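Local coordinates for protein cysteine desulfurase (Fervidobacterium islandicum, PDB 6A6E) that probably catalyses the pyridoxal-phosphate-dependent removal of sulfur from cysteine, leaving alanine, as a SufS-type cysteine desulfurase, at residues Q130-A135 against S181-S186; L207-A212 against D228-S233. All coordinates share one frame; numbering follows the deposited sequence.

Contact 1 of 2, residues Q130-A135 against S181-S186; sequences QVEHHA and SITGQS. With PLP (pyridoxal-5'-phosphate), chain E.
Glu132 and Thr183 carry this contact, their side chains sliding past each other in opposite directions where two neighbouring parallel strands of the large sheet, 125-129 and 179-183, give way to loops. The C-terminal ends of these parallel strands are where enzymes of the fold type I pyridoxal-phosphate family hold their cofactor. The Glu132 chain is bent at its second torsion (chi2 -54°), which turns CD away from a straight run, toward the backbone of the opposing strand. There OE1 accepts the N-H of Thr183 at 3.0 Å (155°) on its syn lone pair, the side facing the other oxygen. OE2 rests 3.4 Å from Thr183 CB, while OE1 also lies 3.5 Å from Ile182 CG1. The same buried carboxylate is gripped from its own side of the contact, OE1 by Ser129 OG at the end of strand 125-129 and OE2 by Asn136 ND2, so its rotation is fixed from several directions.

Beside this polar centre, Val131 crosses Thr183 at about a right angle, methyl against methyl, with CG2 4.1 Å from Thr183 CG2. A water donates to Val131 O and meets Ser186 OG at 2.7 Å; that hydroxyl also bonds to the backbone N of Val188 and of Thr189.

Further along the loop, His133 lays its imidazole over the cofactor: PLP C6 sits 3.6 Å above the ring plane, over its centre. What holds the ring in this attitude is the N-H of Ala135, which reaches His133 ND1 in the ring plane at 2.9 Å and is almost straight (169°). On the opposing segment, Thr183 OG1 donates to Gln185 O at 2.8 Å, approaching from above the carbonyl plane.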
loop_
_atom_site.group_PDB
_atom_site.type_symbol
_atom_site.label_atom_id
_atom_site.label_comp_id
_atom_site.label_asym_id
_atom_site.label_seq_id
_atom_site.Cartn_x
_atom_site.Cartn_y
_atom_site.Cartn_z
ATOM N N GLN A 130 -16.850 -9.854 -20.070
ATOM C CA GLN A 130 -16.885 -8.588 -20.752
ATOM C C GLN A 130 -17.175 -7.399 -19.824
ATOM O O GLN A 130 -16.947 -6.253 -20.210
ATOM C CB GLN A 130 -17.928 -8.593 -21.899
ATOM C CG GLN A 130 -17.402 -9.237 -23.147
ATOM C CD GLN A 130 -18.313 -9.138 -24.395
ATOM O OE1 GLN A 130 -19.526 -9.005 -24.318
ATOM N NE2 GLN A 130 -17.671 -9.213 -25.563
ATOM N N VAL A 131 -17.731 -7.632 -18.653
ATOM C CA VAL A 131 -18.049 -6.517 -17.796
ATOM C C VAL A 131 -16.956 -6.228 -16.745
ATOM O O VAL A 131 -17.178 -5.423 -15.819
ATOM C CB VAL A 131 -19.416 -6.747 -17.106
ATOM C CG1 VAL A 131 -20.434 -7.258 -18.119
ATOM C CG2 VAL A 131 -19.326 -7.738 -15.979
ATOM N N GLU A 132 -15.785 -6.841 -16.845
ATOM C CA GLU A 132 -14.724 -6.607 -15.803
ATOM C C GLU A 132 -14.242 -5.139 -15.756
ATOM O O GLU A 132 -14.144 -4.436 -16.764
ATOM C CB GLU A 132 -13.532 -7.490 -16.004
ATOM C CG GLU A 132 -13.826 -8.973 -15.991
ATOM C CD GLU A 132 -14.564 -9.394 -14.734
ATOM O OE1 GLU A 132 -15.520 -10.236 -14.816
ATOM O OE2 GLU A 132 -14.154 -8.898 -13.643
ATOM N N HIS A 133 -14.038 -4.697 -14.546
ATOM C CA HIS A 133 -13.243 -3.546 -14.211
ATOM C C HIS A 133 -11.821 -3.696 -14.787
ATOM O O HIS A 133 -11.301 -4.801 -14.943
ATOM C CB HIS A 133 -13.287 -3.392 -12.679
ATOM C CG HIS A 133 -12.643 -2.136 -12.144
ATOM N ND1 HIS A 133 -11.274 -1.929 -12.166
ATOM C CD2 HIS A 133 -13.176 -1.079 -11.495
ATOM C CE1 HIS A 133 -10.999 -0.764 -11.610
ATOM N NE2 HIS A 133 -12.136 -0.224 -11.201
ATOM N N HIS A 134 -11.215 -2.566 -15.186
ATOM C CA HIS A 134 -9.842 -2.557 -15.716
ATOM C C HIS A 134 -8.869 -3.355 -14.837
ATOM O O HIS A 134 -7.966 -3.981 -15.352
ATOM C CB HIS A 134 -9.328 -1.117 -15.911
ATOM C CG HIS A 134 -10.022 -0.414 -17.030
ATOM N ND1 HIS A 134 -10.044 0.964 -17.163
ATOM C CD2 HIS A 134 -10.820 -0.905 -18.006
ATOM C CE1 HIS A 134 -10.787 1.281 -18.212
ATOM N NE2 HIS A 134 -11.286 0.161 -18.724
ATOM N N ALA A 135 -9.075 -3.325 -13.530
ATOM C CA ALA A 135 -8.199 -4.075 -12.578
ATOM C C ALA A 135 -8.163 -5.582 -12.782
ATOM O O ALA A 135 -7.144 -6.250 -12.498
ATOM C CB ALA A 135 -8.647 -3.791 -11.186
ATOM N N SER A 181 -11.246 -15.681 -14.154
ATOM C CA SER A 181 -11.259 -14.553 -13.227
ATOM C C SER A 181 -12.469 -13.741 -13.498
ATOM O O SER A 181 -12.618 -13.207 -14.568
ATOM C CB SER A 181 -10.008 -13.693 -13.382
ATOM O OG SER A 181 -9.836 -12.787 -12.292
ATOM N N ILE A 182 -13.332 -13.603 -12.522
ATOM C CA ILE A 182 -14.540 -12.913 -12.770
ATOM C C ILE A 182 -14.932 -12.047 -11.594
ATOM O O ILE A 182 -14.602 -12.392 -10.459
ATOM C CB ILE A 182 -15.689 -13.961 -13.076
ATOM C CG1 ILE A 182 -16.935 -13.214 -13.576
ATOM C CG2 ILE A 182 -16.008 -14.805 -11.857
ATOM C CD1 ILE A 182 -17.948 -14.094 -14.269
ATOM N N THR A 183 -15.691 -10.979 -11.867
ATOM C CA THR A 183 -16.184 -10.117 -10.834
ATOM C C THR A 183 -17.272 -10.814 -10.022
ATOM O O THR A 183 -18.036 -11.625 -10.515
ATOM C CB THR A 183 -16.733 -8.785 -11.400
ATOM O OG1 THR A 183 -17.111 -7.964 -10.314
ATOM C CG2 THR A 183 -17.966 -8.977 -12.340
ATOM N N GLY A 184 -17.270 -10.566 -8.732
ATOM C CA GLY A 184 -18.310 -11.039 -7.870
ATOM C C GLY A 184 -19.547 -10.161 -8.031
ATOM O O GLY A 184 -20.680 -10.596 -7.725
ATOM N N GLN A 185 -19.345 -8.916 -8.469
ATOM C CA GLN A 185 -20.445 -7.986 -8.766
ATOM C C GLN A 185 -19.910 -6.802 -9.548
ATOM O O GLN A 185 -18.893 -6.203 -9.135
ATOM C CB GLN A 185 -21.056 -7.448 -7.466
ATOM C CG GLN A 185 -22.134 -6.377 -7.668
ATOM C CD GLN A 185 -22.626 -5.779 -6.372
ATOM O OE1 GLN A 185 -22.021 -5.972 -5.337
ATOM N NE2 GLN A 185 -23.738 -5.091 -6.411
ATOM N N SER A 186 -20.582 -6.451 -10.655
ATOM C CA SER A 186 -20.150 -5.374 -11.539
ATOM C C SER A 186 -20.349 -4.042 -10.862
ATOM O O SER A 186 -21.382 -3.796 -10.224
ATOM C CB SER A 186 -20.868 -5.416 -12.895
ATOM O OG SER A 186 -20.663 -4.222 -13.668
HETATM N N1 PLP E . -13.005 -4.223 -9.302
HETATM C C2 PLP E . -14.185 -3.748 -9.000
HETATM C C2A PLP E . -15.421 -4.448 -9.454
HETATM C C3 PLP E . -14.231 -2.494 -8.247
HETATM O O3 PLP E . -15.417 -1.986 -7.964
HETATM C C4 PLP E . -12.996 -1.855 -7.794
HETATM C C4A PLP E . -12.962 -0.666 -6.965
HETATM C C5 PLP E . -11.730 -2.460 -8.223
HETATM C C6 PLP E . -11.841 -3.606 -8.950
HETATM C C5A PLP E . -10.369 -1.837 -7.896
HETATM O O4P PLP E . -10.077 -1.466 -6.557
HETATM P P PLP E . -8.822 -0.566 -6.061
HETATM O O1P PLP E . -7.572 -1.302 -6.339
HETATM O O2P PLP E . -9.050 0.717 -6.807
HETATM O O3P PLP E . -9.120 -0.503 -4.594
HETATM O O HOH W 1 -18.081 -3.795 -14.095
#

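Contact 2 of 2, residues L207-A212 against D228-S233; sequences LIVDGA and DFLVFS. With PLP (pyridoxal-5'-phosphate), chain E.
Val209 and Val231 are joined through their backbones, Val231 N giving its hydrogen to Val209 O at 3.2 Å, in a parallel pairing of strands 206-210 and 229-233 that belongs to a beta-alpha-beta unit. The pairing continues as Gly211 N reaches Val231 O, where a CB on Gly211 would collide with that same oxygen. On one face of the sheet Val209 CG1 packs 3.8 Å from Leu230 CD1. On the other, Ile208 CG1 meets Phe229 CD2 at 4.1 Å, and Leu110 of helix 103-116 covers both residues.

Outward from this core, the start of the pair is clamped by Asp228, whose OD2 takes the N-H of Leu207 at 2.8 Å (176°) on its anti lone pair. Salt bridges to Arg199 and Lys249 hold that carboxylate in turn.

The other end serves the cofactor. Asp210 CG lies anti to the backbone N (chi1 174°), and OD2 comes within 2.6 Å of PLP N1. OD1 receives the N-H of Ala212 at 3.1 Å, an Asx turn that steadies the carboxylate. Ser233 OG donates to PLP O3P, and Thr103 is a second partner of that hydroxyl. An alanine in place of Asp210 would probably leave the pyridine nitrogen without its facing carboxylate and the Ala212 N-H without its acceptor. The close carboxylate is likely to favour a protonated ring nitrogen, as in fold type I relatives, and so to strengthen the cofactor as an electron sink.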
loop_
_atom_site.group_PDB
_atom_site.type_symbol
_atom_site.label_atom_id
_atom_site.label_comp_id
_atom_site.label_asym_id
_atom_site.label_seq_id
_atom_site.Cartn_x
_atom_site.Cartn_y
_atom_site.Cartn_z
ATOM N N LEU A 207 -9.990 -20.624 -10.118
ATOM C CA LEU A 207 -11.022 -19.594 -10.052
ATOM C C LEU A 207 -10.694 -18.405 -9.079
ATOM O O LEU A 207 -10.611 -18.558 -7.833
ATOM C CB LEU A 207 -12.372 -20.222 -9.712
ATOM C CG LEU A 207 -13.571 -19.281 -9.536
ATOM C CD1 LEU A 207 -13.929 -18.453 -10.758
ATOM C CD2 LEU A 207 -14.758 -20.120 -9.111
ATOM N N ILE A 208 -10.619 -17.212 -9.682
ATOM C CA ILE A 208 -10.419 -15.958 -8.990
ATOM C C ILE A 208 -11.691 -15.114 -9.050
ATOM O O ILE A 208 -12.310 -14.919 -10.134
ATOM C CB ILE A 208 -9.268 -15.159 -9.666
ATOM C CG1 ILE A 208 -8.024 -16.007 -9.720
ATOM C CG2 ILE A 208 -9.047 -13.810 -8.928
ATOM C CD1 ILE A 208 -7.013 -15.533 -10.734
ATOM N N VAL A 209 -12.064 -14.553 -7.900
ATOM C CA VAL A 209 -13.147 -13.617 -7.857
ATOM C C VAL A 209 -12.650 -12.255 -7.409
ATOM O O VAL A 209 -11.976 -12.146 -6.394
ATOM C CB VAL A 209 -14.270 -14.138 -6.923
ATOM C CG1 VAL A 209 -15.292 -13.084 -6.651
ATOM C CG2 VAL A 209 -14.964 -15.349 -7.564
ATOM N N ASP A 210 -12.982 -11.243 -8.229
ATOM C CA ASP A 210 -12.865 -9.868 -7.887
ATOM C C ASP A 210 -14.060 -9.459 -7.075
ATOM O O ASP A 210 -15.129 -9.174 -7.606
ATOM C CB ASP A 210 -12.657 -9.007 -9.169
ATOM C CG ASP A 210 -12.659 -7.476 -8.907
ATOM O OD1 ASP A 210 -12.784 -7.089 -7.752
ATOM O OD2 ASP A 210 -12.584 -6.672 -9.889
ATOM N N GLY A 211 -13.804 -9.323 -5.781
ATOM C CA GLY A 211 -14.791 -9.089 -4.774
ATOM C C GLY A 211 -14.971 -7.646 -4.367
ATOM O O GLY A 211 -15.698 -7.380 -3.374
ATOM N N ALA A 212 -14.362 -6.700 -5.094
ATOM C CA ALA A 212 -14.281 -5.298 -4.551
ATOM C C ALA A 212 -15.640 -4.691 -4.231
ATOM O O ALA A 212 -15.773 -3.928 -3.248
ATOM C CB ALA A 212 -13.500 -4.366 -5.488
ATOM N N ASP A 228 -10.868 -20.374 -5.533
ATOM C CA ASP A 228 -9.449 -20.522 -5.255
ATOM C C ASP A 228 -8.787 -19.271 -4.677
ATOM O O ASP A 228 -7.921 -19.385 -3.813
ATOM C CB ASP A 228 -8.798 -20.968 -6.526
ATOM C CG ASP A 228 -9.380 -22.387 -6.991
ATOM O OD1 ASP A 228 -9.523 -23.264 -6.134
ATOM O OD2 ASP A 228 -9.772 -22.540 -8.147
ATOM N N PHE A 229 -9.158 -18.119 -5.193
ATOM C CA PHE A 229 -8.647 -16.850 -4.743
ATOM C C PHE A 229 -9.796 -15.867 -4.761
ATOM O O PHE A 229 -10.675 -15.951 -5.644
ATOM C CB PHE A 229 -7.511 -16.316 -5.646
ATOM C CG PHE A 229 -6.315 -17.198 -5.706
ATOM C CD1 PHE A 229 -5.382 -17.183 -4.698
ATOM C CD2 PHE A 229 -6.197 -18.127 -6.727
ATOM C CE1 PHE A 229 -4.328 -18.036 -4.705
ATOM C CE2 PHE A 229 -5.105 -18.971 -6.759
ATOM C CZ PHE A 229 -4.171 -18.936 -5.747
ATOM N N LEU A 230 -9.772 -14.945 -3.782
ATOM C CA LEU A 230 -10.646 -13.775 -3.753
ATOM C C LEU A 230 -9.838 -12.509 -3.328
ATOM O O LEU A 230 -9.024 -12.569 -2.409
ATOM C CB LEU A 230 -11.785 -13.988 -2.767
ATOM C CG LEU A 230 -12.882 -12.915 -2.723
ATOM C CD1 LEU A 230 -14.244 -13.495 -2.988
ATOM C CD2 LEU A 230 -12.919 -12.245 -1.365
ATOM N N VAL A 231 -10.153 -11.369 -3.938
ATOM C CA VAL A 231 -9.529 -10.108 -3.596
ATOM C C VAL A 231 -10.573 -9.029 -3.271
ATOM O O VAL A 231 -11.630 -9.000 -3.886
ATOM C CB VAL A 231 -8.626 -9.640 -4.730
ATOM C CG1 VAL A 231 -7.440 -10.602 -4.919
ATOM C CG2 VAL A 231 -9.372 -9.466 -6.052
ATOM N N PHE A 232 -10.251 -8.107 -2.367
ATOM C CA PHE A 232 -11.070 -6.934 -2.180
ATOM C C PHE A 232 -10.234 -5.780 -1.582
ATOM O O PHE A 232 -9.089 -6.004 -1.150
ATOM C CB PHE A 232 -12.337 -7.293 -1.328
ATOM C CG PHE A 232 -12.077 -7.575 0.155
ATOM C CD1 PHE A 232 -11.835 -8.864 0.618
ATOM C CD2 PHE A 232 -12.159 -6.548 1.086
ATOM C CE1 PHE A 232 -11.618 -9.108 1.971
ATOM C CE2 PHE A 232 -11.957 -6.787 2.415
ATOM C CZ PHE A 232 -11.707 -8.091 2.870
ATOM N N SER A 233 -10.835 -4.584 -1.496
ATOM C CA SER A 233 -10.164 -3.382 -1.043
ATOM C C SER A 233 -10.840 -2.856 0.210
ATOM O O SER A 233 -12.100 -2.745 0.289
ATOM C CB SER A 233 -10.230 -2.278 -2.108
ATOM O OG SER A 233 -9.586 -2.622 -3.336
HETATM N N1 PLP E . -13.005 -4.223 -9.302
HETATM C C2 PLP E . -14.185 -3.748 -9.000
HETATM C C2A PLP E . -15.421 -4.448 -9.454
HETATM C C3 PLP E . -14.231 -2.494 -8.247
HETATM O O3 PLP E . -15.417 -1.986 -7.964
HETATM C C4 PLP E . -12.996 -1.855 -7.794
HETATM C C4A PLP E . -12.962 -0.666 -6.965
HETATM C C5 PLP E . -11.730 -2.460 -8.223
HETATM C C6 PLP E . -11.841 -3.606 -8.950
HETATM C C5A PLP E . -10.369 -1.837 -7.896
HETATM O O4P PLP E . -10.077 -1.466 -6.557
HETATM P P PLP E . -8.822 -0.566 -6.061
HETATM O O1P PLP E . -7.572 -1.302 -6.339
HETATM O O2P PLP E . -9.050 0.717 -6.807
HETATM O O3P PLP E . -9.120 -0.503 -4.594
HETATM O O HOH W 2 -13.728 -4.129 -1.566
#

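Contact 1 closes before contact 2 opens along the chain, yet their centres are only about 10 Å apart, because strands 179-183 and 206-210 are neighbours in the seven-stranded mixed sheet. Probable hydrogen bonds from Ile182 N to Ile208 O and from Gly184 N to Asp210 O stitch one contact to the other. Both reach the cofactor, from different sides: His133 of contact 1 covers one face of the pyridine ring, and Ala212 of contact 2 lies against the opposite face. The site thus draws on successive strand ends and their loops, and Thr287 of the second subunit adds a further hydrogen bond to PLP.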